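Local structure of glycerophosphodiester phosphodiesterase (Parabacteroides distasonis, 3NO3) at residues G34-L44 / N97-H107; E154-M165 / W188-T198. The protein belongs to the glycerophosphodiester phosphodiesterase family, whose members are built on a TIM-barrel fold, and carries a magnesium ion in its metal site. All coordinates share one frame; numbering follows the deposited sequence.

Both contacts belong to one TIM barrel and come in series along the chain: interaction 1 closes at residue 107, before interaction 2 opens at residue 154. Their centres lie 19 Å apart. Interaction 1 is a pair of neighbouring parallel strands, 37-44 and 99-104, near the middle of the molecule, and it holds a magnesium ion. Interaction 2 lies about 15 Å from the centre of the chain, where helix 188-194 packs on the start of helix 164-169 and strand 155-157 faces Thr198 through water. Strand 133-137 stands between 99-104 and 155-157 in the sheet, yet the contacts touch: Leu158 CD1 packs 3.5 Å from Glu103 OE2, bringing the loop after strand 155-157 up to a metal ligand.

Interaction 1: G34-L44 / N97-H107; sequences GAYGSEFDVHL and NIRLIFELKSH. With MG (magnesium ion), chain B.
Two adjacent parallel strands of the TIM barrel, 37-44 and 99-104, supply three carboxylates, Glu39, Asp41 and Glu103, to the magnesium site, where two waters also bind. A ladder of backbone bonds from Arg99 N to Tyr36 O through Lys105 N to Val42 O fixes the register, so all three emerge on one face. They bind through Glu39 OE2, Asp41 OD1 and Glu103 OE1, the last 2.0 Å from the magnesium. The Asp41 and Glu103 carboxylate planes stand at 86°, with Asp41 OD1 and Glu103 OE1 2.9 Å apart. One of the waters donates to Glu39 OE1, also hydrogen-bonded by Arg11 N, and to Asp41 OD2, also hydrogen-bonded by Asn22 ND2. On the other face, Phe40 CG sits between backbone N and carbonyl carbon (chi1 58°), laying the ring across the strands with Phe102 CA over one face, a CH-pi contact. Val42 CG2 covers a face of the Phe102 ring, 3.9 Å from its centroid. At the last rung Lys105 CG lies over the His43 ring; past it, Leu44 N donates to His107 NE2 in the imidazole plane (3.0 Å). Carboxylate oxygens this close would probably repel one another without magnesium; second-shell bonds should limit rotation of Glu39 and Asp41.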
loop_
_atom_site.group_PDB
_atom_site.type_symbol
_atom_site.label_atom_id
_atom_site.label_comp_id
_atom_site.label_asym_id
_atom_site.label_seq_id
_atom_site.Cartn_x
_atom_site.Cartn_y
_atom_site.Cartn_z
ATOM N N GLY A 34 6.092 -1.145 15.372
ATOM C CA GLY A 34 7.312 -0.958 14.613
ATOM C C GLY A 34 7.356 -1.652 13.267
ATOM O O GLY A 34 8.409 -2.087 12.832
ATOM N N ALA A 35 6.216 -1.779 12.598
ATOM C CA ALA A 35 6.213 -2.331 11.238
ATOM C C ALA A 35 6.978 -1.358 10.337
ATOM O O ALA A 35 6.980 -0.149 10.622
ATOM C CB ALA A 35 4.770 -2.550 10.753
ATOM N N TYR A 36 7.647 -1.885 9.303
ATOM C CA TYR A 36 8.294 -1.055 8.295
ATOM C C TYR A 36 7.320 -0.059 7.664
ATOM O O TYR A 36 7.610 1.141 7.548
ATOM C CB TYR A 36 8.924 -1.909 7.169
ATOM C CG TYR A 36 9.494 -1.053 6.041
ATOM C CD1 TYR A 36 10.723 -0.420 6.193
ATOM C CD2 TYR A 36 8.781 -0.835 4.855
ATOM C CE1 TYR A 36 11.243 0.388 5.196
ATOM C CE2 TYR A 36 9.295 -0.003 3.856
ATOM C CZ TYR A 36 10.515 0.580 4.031
ATOM O OH TYR A 36 11.027 1.405 3.060
ATOM N N GLY A 37 6.173 -0.574 7.239
ATOM C CA GLY A 37 5.162 0.231 6.607
ATOM C C GLY A 37 3.746 -0.073 6.965
ATOM O O GLY A 37 3.423 -1.143 7.503
ATOM N N SER A 38 2.900 0.917 6.686
ATOM C CA SER A 38 1.456 0.820 6.840
ATOM C C SER A 38 0.810 1.147 5.493
ATOM O O SER A 38 1.007 2.242 4.949
ATOM C CB SER A 38 0.952 1.772 7.921
ATOM O OG SER A 38 -0.301 1.324 8.450
ATOM N N GLU A 39 0.043 0.186 4.969
ATOM C CA GLU A 39 -0.643 0.310 3.681
ATOM C C GLU A 39 -2.075 0.803 3.876
ATOM O O GLU A 39 -2.739 0.502 4.896
ATOM C CB GLU A 39 -0.600 -1.025 2.941
ATOM C CG GLU A 39 -1.145 -0.988 1.520
ATOM C CD GLU A 39 -2.580 -1.460 1.352
ATOM O OE1 GLU A 39 -3.318 -1.766 2.328
ATOM O OE2 GLU A 39 -2.986 -1.625 0.159
ATOM N N PHE A 40 -2.515 1.597 2.906
ATOM C CA PHE A 40 -3.861 2.130 2.906
ATOM C C PHE A 40 -4.343 2.415 1.479
ATOM O O PHE A 40 -3.522 2.626 0.582
ATOM C CB PHE A 40 -3.924 3.362 3.848
ATOM C CG PHE A 40 -2.972 4.435 3.482
ATOM C CD1 PHE A 40 -3.342 5.431 2.594
ATOM C CD2 PHE A 40 -1.684 4.457 4.003
ATOM C CE1 PHE A 40 -2.437 6.416 2.248
ATOM C CE2 PHE A 40 -0.791 5.446 3.653
ATOM C CZ PHE A 40 -1.177 6.427 2.770
ATOM N N ASP A 41 -5.678 2.410 1.298
ATOM C CA ASP A 41 -6.301 2.504 -0.003
ATOM C C ASP A 41 -6.991 3.849 -0.198
ATOM O O ASP A 41 -7.717 4.312 0.679
ATOM C CB ASP A 41 -7.310 1.387 -0.152
ATOM C CG ASP A 41 -6.713 0.053 0.136
ATOM O OD1 ASP A 41 -5.785 -0.333 -0.607
ATOM O OD2 ASP A 41 -7.155 -0.662 1.063
ATOM N N VAL A 42 -6.765 4.473 -1.345
ATOM C CA VAL A 42 -7.215 5.855 -1.582
ATOM C C VAL A 42 -8.119 5.957 -2.827
ATOM O O VAL A 42 -7.779 5.418 -3.872
ATOM C CB VAL A 42 -6.026 6.779 -1.705
ATOM C CG1 VAL A 42 -6.499 8.284 -1.923
ATOM C CG2 VAL A 42 -5.099 6.636 -0.459
ATOM N N HIS A 43 -9.265 6.644 -2.679
ATOM C CA HIS A 43 -10.163 7.014 -3.783
ATOM C C HIS A 43 -10.314 8.545 -3.857
ATOM O O HIS A 43 -10.249 9.233 -2.837
ATOM C CB HIS A 43 -11.573 6.533 -3.533
ATOM C CG HIS A 43 -11.735 5.066 -3.362
ATOM N ND1 HIS A 43 -12.186 4.255 -4.375
ATOM C CD2 HIS A 43 -11.632 4.281 -2.262
ATOM C CE1 HIS A 43 -12.287 3.018 -3.923
ATOM N NE2 HIS A 43 -11.944 3.003 -2.648
ATOM N N LEU A 44 -10.615 9.021 -5.048
ATOM C CA LEU A 44 -11.016 10.368 -5.373
ATOM C C LEU A 44 -12.560 10.398 -5.509
ATOM O O LEU A 44 -13.154 9.685 -6.364
ATOM C CB LEU A 44 -10.339 10.838 -6.680
ATOM C CG LEU A 44 -10.372 12.341 -6.973
ATOM C CD1 LEU A 44 -9.591 13.180 -5.899
ATOM C CD2 LEU A 44 -9.849 12.614 -8.452
ATOM N N ASN A 97 8.545 6.811 12.520
ATOM C CA ASN A 97 9.177 5.544 12.213
ATOM C C ASN A 97 8.621 4.778 10.979
ATOM O O ASN A 97 9.194 3.756 10.613
ATOM C CB ASN A 97 9.050 4.636 13.469
ATOM C CG ASN A 97 7.545 4.318 13.836
ATOM O OD1 ASN A 97 6.625 5.101 13.472
ATOM N ND2 ASN A 97 7.318 3.208 14.577
ATOM N N ILE A 98 7.526 5.214 10.360
ATOM C CA ILE A 98 6.817 4.320 9.457
ATOM C C ILE A 98 6.684 4.855 8.033
ATOM O O ILE A 98 6.488 6.034 7.814
ATOM C CB ILE A 98 5.476 3.903 10.078
ATOM C CG1 ILE A 98 4.968 2.580 9.486
ATOM C CG2 ILE A 98 4.438 5.005 10.005
ATOM C CD1 ILE A 98 4.187 1.787 10.521
ATOM N N ARG A 99 6.875 3.945 7.093
ATOM C CA ARG A 99 6.741 4.186 5.677
ATOM C C ARG A 99 5.257 4.107 5.300
ATOM O O ARG A 99 4.539 3.243 5.811
ATOM C CB ARG A 99 7.489 3.088 4.939
ATOM C CG ARG A 99 7.869 3.417 3.568
ATOM C CD ARG A 99 9.117 4.246 3.583
ATOM N NE ARG A 99 9.408 4.599 2.216
ATOM C CZ ARG A 99 10.339 5.445 1.836
ATOM N NH1 ARG A 99 11.168 6.024 2.730
ATOM N NH2 ARG A 99 10.481 5.654 0.524
ATOM N N LEU A 100 4.814 4.993 4.413
ATOM C CA LEU A 100 3.423 5.064 3.992
ATOM C C LEU A 100 3.286 4.370 2.646
ATOM O O LEU A 100 3.869 4.806 1.675
ATOM C CB LEU A 100 2.977 6.527 3.965
ATOM C CG LEU A 100 3.180 7.272 5.308
ATOM C CD1 LEU A 100 2.621 8.646 5.178
ATOM C CD2 LEU A 100 2.473 6.504 6.500
ATOM N N ILE A 101 2.560 3.248 2.615
ATOM C CA ILE A 101 2.376 2.450 1.415
ATOM C C ILE A 101 0.985 2.793 0.857
ATOM O O ILE A 101 -0.016 2.298 1.315
ATOM C CB ILE A 101 2.551 0.927 1.669
ATOM C CG1 ILE A 101 3.862 0.620 2.426
ATOM C CG2 ILE A 101 2.515 0.188 0.353
ATOM C CD1 ILE A 101 5.162 1.125 1.778
ATOM N N PHE A 102 0.955 3.686 -0.131
ATOM C CA PHE A 102 -0.228 4.409 -0.573
ATOM C C PHE A 102 -0.728 3.661 -1.788
ATOM O O PHE A 102 -0.101 3.746 -2.841
ATOM C CB PHE A 102 0.262 5.829 -0.929
ATOM C CG PHE A 102 -0.789 6.857 -1.335
ATOM C CD1 PHE A 102 -1.679 6.685 -2.410
ATOM C CD2 PHE A 102 -0.783 8.094 -0.706
ATOM C CE1 PHE A 102 -2.549 7.682 -2.784
ATOM C CE2 PHE A 102 -1.660 9.089 -1.069
ATOM C CZ PHE A 102 -2.544 8.891 -2.090
ATOM N N GLU A 103 -1.820 2.913 -1.643
ATOM C CA GLU A 103 -2.489 2.317 -2.790
ATOM C C GLU A 103 -3.505 3.299 -3.386
ATOM O O GLU A 103 -4.512 3.609 -2.737
ATOM C CB GLU A 103 -3.170 0.982 -2.473
ATOM C CG GLU A 103 -3.779 0.401 -3.751
ATOM C CD GLU A 103 -4.416 -0.981 -3.618
ATOM O OE1 GLU A 103 -4.179 -1.715 -2.630
ATOM O OE2 GLU A 103 -5.118 -1.355 -4.569
ATOM N N LEU A 104 -3.279 3.761 -4.611
ATOM C CA LEU A 104 -4.357 4.493 -5.313
ATOM C C LEU A 104 -5.261 3.442 -5.982
ATOM O O LEU A 104 -4.805 2.648 -6.830
ATOM C CB LEU A 104 -3.841 5.483 -6.352
ATOM C CG LEU A 104 -4.852 6.443 -6.963
ATOM C CD1 LEU A 104 -5.547 7.354 -5.854
ATOM C CD2 LEU A 104 -4.173 7.283 -8.105
ATOM N N LYS A 105 -6.532 3.457 -5.614
ATOM C CA LYS A 105 -7.543 2.576 -6.233
ATOM C C LYS A 105 -7.756 2.947 -7.679
ATOM O O LYS A 105 -7.490 4.090 -8.087
ATOM C CB LYS A 105 -8.851 2.690 -5.483
ATOM C CG LYS A 105 -8.788 2.208 -4.019
ATOM C CD LYS A 105 -8.612 0.685 -3.876
ATOM C CE LYS A 105 -9.760 -0.154 -4.498
ATOM N NZ LYS A 105 -9.769 -1.524 -3.880
ATOM N N SER A 106 -8.210 1.987 -8.464
ATOM C CA SER A 106 -8.483 2.199 -9.874
ATOM C C SER A 106 -9.727 3.094 -10.080
ATOM O O SER A 106 -10.805 2.825 -9.488
ATOM C CB SER A 106 -8.720 0.854 -10.567
ATOM O OG SER A 106 -8.791 1.016 -11.972
ATOM N N HIS A 107 -9.574 4.115 -10.935
ATOM C CA HIS A 107 -10.617 5.052 -11.315
ATOM C C HIS A 107 -11.153 4.708 -12.672
ATOM O O HIS A 107 -10.692 3.740 -13.303
ATOM C CB HIS A 107 -10.119 6.511 -11.154
ATOM C CG HIS A 107 -9.934 6.879 -9.725
ATOM N ND1 HIS A 107 -8.981 6.273 -8.944
ATOM C CD2 HIS A 107 -10.635 7.694 -8.913
ATOM C CE1 HIS A 107 -9.101 6.713 -7.701
ATOM N NE2 HIS A 107 -10.103 7.571 -7.654
HETATM MG MG MG B . -4.796 -2.155 -0.780
HETATM O O HOH W 1 8.385 1.498 11.983
HETATM O O HOH W 2 9.945 2.409 8.257
HETATM O O HOH W 3 -5.552 -2.675 1.169
HETATM O O HOH W 4 -6.612 -3.023 -1.510
#

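Interaction 2: E154-M165 / W188-T198; sequences EVSYLNGELSPM and WVKDCKVLGMT
Pro164, in the first turn of helix 164-169, presses its ring against helix 188-194 and the turn after it, and makes the tight half of this contact. Its CD stands over the five-membered ring of Trp188, 3.5 Å from the centroid and 12° off the normal, a close CH-pi contact. Ser163 CA lies over the six-membered ring on the same face, while Gly160 O approaches the indole at its edge, 3.6 Å from CZ3. Trp188 CG is anti to its own carbonyl carbon (chi1 -77°), carrying the indole across the loop leading into the proline. Pro164 CG meets Cys192 SG at 3.9 Å, and Pro164 CB packs on Leu195 CD1 at 3.6 Å and on Met197 SE. Leu175 of the barrel strand 174-178 touches both Pro164 and Cys192.

The polar side lacks direct bonds between the segments and is bridged by waters. One water accepts from Met165 N and donates to Asp191 OD2, linking the two helices on their solvent side, where Met165 is exposed. At the other end, Ser156 OG and Thr198 OG1 are 4.4 Å apart, and a water lies between them; a second water joins Thr198 OG1 (2.6 Å) to Glu154 OE1, which is also bonded to Thr173 OG1. Such helix-on-helix packing outside the parallel strands, with Ser163 as N-cap of one helix and a Schellman motif at Gly196 ending the other, belongs to the outer layer of a TIM barrel.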
loop_
_atom_site.group_PDB
_atom_site.type_symbol
_atom_site.label_atom_id
_atom_site.label_comp_id
_atom_site.label_asym_id
_atom_site.label_seq_id
_atom_site.Cartn_x
_atom_site.Cartn_y
_atom_site.Cartn_z
ATOM N N GLU A 154 9.198 5.772 -4.943
ATOM C CA GLU A 154 8.954 4.360 -5.163
ATOM C C GLU A 154 7.552 4.206 -5.775
ATOM O O GLU A 154 6.590 4.815 -5.288
ATOM C CB GLU A 154 9.057 3.608 -3.857
ATOM C CG GLU A 154 10.445 3.645 -3.165
ATOM C CD GLU A 154 11.489 2.974 -4.018
ATOM O OE1 GLU A 154 11.298 1.811 -4.413
ATOM O OE2 GLU A 154 12.449 3.645 -4.381
ATOM N N VAL A 155 7.462 3.443 -6.873
ATOM C CA VAL A 155 6.226 3.076 -7.529
ATOM C C VAL A 155 6.246 1.556 -7.879
ATOM O O VAL A 155 7.148 1.110 -8.618
ATOM C CB VAL A 155 5.957 3.870 -8.801
ATOM C CG1 VAL A 155 4.589 3.510 -9.324
ATOM C CG2 VAL A 155 6.080 5.405 -8.572
ATOM N N SER A 156 5.280 0.776 -7.360
ATOM C CA SER A 156 5.183 -0.653 -7.655
ATOM C C SER A 156 3.847 -1.023 -8.290
ATOM O O SER A 156 2.807 -0.457 -7.940
ATOM C CB SER A 156 5.434 -1.509 -6.432
ATOM O OG SER A 156 6.651 -1.176 -5.864
ATOM N N TYR A 157 3.876 -1.987 -9.207
ATOM C CA TYR A 157 2.665 -2.431 -9.869
ATOM C C TYR A 157 2.041 -3.557 -9.068
ATOM O O TYR A 157 2.770 -4.447 -8.606
ATOM C CB TYR A 157 3.014 -2.949 -11.237
ATOM C CG TYR A 157 1.898 -3.232 -12.190
ATOM C CD1 TYR A 157 0.854 -2.312 -12.407
ATOM C CD2 TYR A 157 1.938 -4.346 -12.989
ATOM C CE1 TYR A 157 -0.117 -2.551 -13.323
ATOM C CE2 TYR A 157 0.978 -4.581 -13.947
ATOM C CZ TYR A 157 -0.033 -3.674 -14.128
ATOM O OH TYR A 157 -0.986 -3.948 -15.053
ATOM N N LEU A 158 0.701 -3.567 -8.952
ATOM C CA LEU A 158 -0.014 -4.626 -8.229
ATOM C C LEU A 158 -0.570 -5.775 -9.072
ATOM O O LEU A 158 -0.870 -6.818 -8.532
ATOM C CB LEU A 158 -1.166 -4.034 -7.394
ATOM C CG LEU A 158 -0.783 -3.332 -6.094
ATOM C CD1 LEU A 158 -2.000 -2.474 -5.647
ATOM C CD2 LEU A 158 -0.376 -4.326 -4.987
ATOM N N ASN A 159 -0.727 -5.602 -10.380
ATOM C CA ASN A 159 -1.693 -6.469 -11.111
ATOM C C ASN A 159 -1.170 -7.839 -11.541
ATOM O O ASN A 159 -1.973 -8.744 -11.856
ATOM C CB ASN A 159 -2.246 -5.714 -12.311
ATOM C CG ASN A 159 -3.510 -6.324 -12.838
ATOM O OD1 ASN A 159 -4.454 -6.442 -12.101
ATOM N ND2 ASN A 159 -3.517 -6.769 -14.114
ATOM N N GLY A 160 0.155 -8.013 -11.585
ATOM C CA GLY A 160 0.733 -9.345 -11.590
ATOM C C GLY A 160 1.179 -9.910 -12.938
ATOM O O GLY A 160 1.784 -10.985 -12.952
ATOM N N GLU A 161 0.963 -9.199 -14.050
ATOM C CA GLU A 161 1.160 -9.825 -15.375
ATOM C C GLU A 161 2.452 -9.419 -16.077
ATOM O O GLU A 161 2.785 -10.010 -17.063
ATOM C CB GLU A 161 -0.067 -9.608 -16.296
ATOM C CG GLU A 161 -0.191 -8.246 -17.019
ATOM C CD GLU A 161 -0.603 -7.083 -16.120
ATOM O OE1 GLU A 161 -0.962 -7.301 -14.939
ATOM O OE2 GLU A 161 -0.584 -5.928 -16.605
ATOM N N LEU A 162 3.164 -8.426 -15.568
ATOM C CA LEU A 162 4.357 -7.901 -16.218
ATOM C C LEU A 162 5.591 -8.406 -15.488
ATOM O O LEU A 162 5.609 -8.428 -14.249
ATOM C CB LEU A 162 4.283 -6.363 -16.254
ATOM C CG LEU A 162 3.250 -5.770 -17.244
ATOM C CD1 LEU A 162 3.321 -4.270 -17.197
ATOM C CD2 LEU A 162 3.468 -6.271 -18.706
ATOM N N SER A 163 6.613 -8.822 -16.247
ATOM C CA SER A 163 7.858 -9.332 -15.684
ATOM C C SER A 163 8.634 -8.162 -15.091
ATOM O O SER A 163 8.357 -7.001 -15.429
ATOM C CB SER A 163 8.697 -9.981 -16.769
ATOM O OG SER A 163 9.207 -8.986 -17.656
ATOM N N PRO A 164 9.602 -8.447 -14.197
ATOM C CA PRO A 164 10.411 -7.326 -13.671
ATOM C C PRO A 164 11.111 -6.501 -14.758
ATOM O O PRO A 164 11.121 -5.272 -14.674
ATOM C CB PRO A 164 11.419 -8.036 -12.779
ATOM C CG PRO A 164 10.657 -9.204 -12.274
ATOM C CD PRO A 164 9.901 -9.700 -13.476
HETATM N N MSE A 165 11.633 -7.170 -15.775
HETATM C CA MSE A 165 12.239 -6.490 -16.897
HETATM C C MSE A 165 11.268 -5.524 -17.542
HETATM O O MSE A 165 11.634 -4.367 -17.778
HETATM C CB MSE A 165 12.741 -7.509 -17.914
HETATM C CG MSE A 165 13.306 -6.937 -19.211
HETATM SE SE MSE A 165 14.787 -5.669 -18.928
HETATM C CE MSE A 165 15.869 -6.953 -17.950
ATOM N N TRP A 188 11.099 -14.447 -10.603
ATOM C CA TRP A 188 10.882 -13.000 -10.618
ATOM C C TRP A 188 11.477 -12.254 -9.406
ATOM O O TRP A 188 11.926 -11.115 -9.559
ATOM C CB TRP A 188 9.403 -12.687 -10.838
ATOM C CG TRP A 188 8.929 -12.851 -12.247
ATOM C CD1 TRP A 188 9.676 -13.160 -13.370
ATOM C CD2 TRP A 188 7.605 -12.611 -12.711
ATOM N NE1 TRP A 188 8.882 -13.154 -14.480
ATOM C CE2 TRP A 188 7.604 -12.816 -14.110
ATOM C CE3 TRP A 188 6.409 -12.258 -12.081
ATOM C CZ2 TRP A 188 6.450 -12.684 -14.889
ATOM C CZ3 TRP A 188 5.253 -12.114 -12.863
ATOM C CH2 TRP A 188 5.292 -12.315 -14.261
ATOM N N VAL A 189 11.515 -12.870 -8.226
ATOM C CA VAL A 189 12.110 -12.174 -7.071
ATOM C C VAL A 189 13.616 -11.901 -7.275
ATOM O O VAL A 189 14.073 -10.769 -7.100
ATOM C CB VAL A 189 11.785 -12.922 -5.739
ATOM C CG1 VAL A 189 12.536 -12.326 -4.560
ATOM C CG2 VAL A 189 10.295 -12.808 -5.492
ATOM N N LYS A 190 14.339 -12.921 -7.736
ATOM C CA LYS A 190 15.751 -12.806 -8.103
ATOM C C LYS A 190 15.947 -11.753 -9.197
ATOM O O LYS A 190 16.843 -10.910 -9.080
ATOM C CB LYS A 190 16.289 -14.178 -8.548
ATOM C CG LYS A 190 17.738 -14.175 -9.091
ATOM C CD LYS A 190 18.274 -15.615 -9.388
ATOM C CE LYS A 190 17.993 -16.092 -10.841
ATOM N N ASP A 191 15.126 -11.787 -10.249
ATOM C CA ASP A 191 15.215 -10.772 -11.316
ATOM C C ASP A 191 15.076 -9.357 -10.748
ATOM O O ASP A 191 15.810 -8.480 -11.195
ATOM C CB ASP A 191 14.144 -10.925 -12.405
ATOM C CG ASP A 191 14.286 -12.182 -13.258
ATOM O OD1 ASP A 191 15.302 -12.912 -13.223
ATOM O OD2 ASP A 191 13.302 -12.400 -13.998
ATOM N N CYS A 192 14.166 -9.135 -9.774
ATOM C CA CYS A 192 14.036 -7.796 -9.163
ATOM C C CYS A 192 15.341 -7.372 -8.532
ATOM O O CYS A 192 15.744 -6.224 -8.719
ATOM C CB CYS A 192 12.928 -7.674 -8.102
ATOM S SG CYS A 192 11.268 -7.775 -8.720
ATOM N N LYS A 193 15.974 -8.277 -7.786
ATOM C CA LYS A 193 17.283 -8.012 -7.176
ATOM C C LYS A 193 18.301 -7.598 -8.258
ATOM O O LYS A 193 18.919 -6.552 -8.148
ATOM C CB LYS A 193 17.773 -9.221 -6.378
ATOM C CG LYS A 193 19.071 -9.060 -5.533
ATOM C CD LYS A 193 19.775 -10.415 -5.288
ATOM N N VAL A 194 18.403 -8.387 -9.319
ATOM C CA VAL A 194 19.357 -8.127 -10.403
ATOM C C VAL A 194 19.090 -6.757 -11.047
ATOM O O VAL A 194 20.040 -6.000 -11.321
ATOM C CB VAL A 194 19.344 -9.276 -11.438
ATOM C CG1 VAL A 194 20.233 -8.944 -12.632
ATOM C CG2 VAL A 194 19.799 -10.610 -10.755
ATOM N N LEU A 195 17.801 -6.426 -11.203
ATOM C CA LEU A 195 17.363 -5.154 -11.787
ATOM C C LEU A 195 17.376 -3.923 -10.856
ATOM O O LEU A 195 17.051 -2.827 -11.308
ATOM C CB LEU A 195 15.976 -5.336 -12.436
ATOM C CG LEU A 195 15.936 -6.090 -13.769
ATOM C CD1 LEU A 195 14.522 -6.664 -14.001
ATOM C CD2 LEU A 195 16.370 -5.146 -14.908
ATOM N N GLY A 196 17.798 -4.066 -9.602
ATOM C CA GLY A 196 17.776 -2.953 -8.664
ATOM C C GLY A 196 16.373 -2.481 -8.258
ATOM O O GLY A 196 16.195 -1.309 -7.934
HETATM N N MSE A 197 15.401 -3.396 -8.272
HETATM C CA MSE A 197 14.010 -3.121 -7.908
HETATM C C MSE A 197 13.698 -3.876 -6.634
HETATM O O MSE A 197 14.384 -4.811 -6.310
HETATM C CB MSE A 197 13.017 -3.649 -8.956
HETATM C CG MSE A 197 13.502 -3.702 -10.337
HETATM SE SE MSE A 197 12.172 -4.381 -11.528
HETATM C CE MSE A 197 11.070 -2.770 -11.435
ATOM N N THR A 198 12.624 -3.490 -5.969
ATOM C CA THR A 198 12.080 -4.240 -4.818
ATOM C C THR A 198 10.960 -5.249 -5.190
ATOM O O THR A 198 10.240 -5.085 -6.194
ATOM C CB THR A 198 11.604 -3.324 -3.703
ATOM O OG1 THR A 198 10.498 -2.523 -4.157
ATOM C CG2 THR A 198 12.770 -2.470 -3.249
HETATM O O HOH W 5 10.056 -0.204 -3.033
HETATM O O HOH W 6 7.973 -3.663 -4.227
HETATM O O HOH W 7 12.239 -10.175 -15.756
#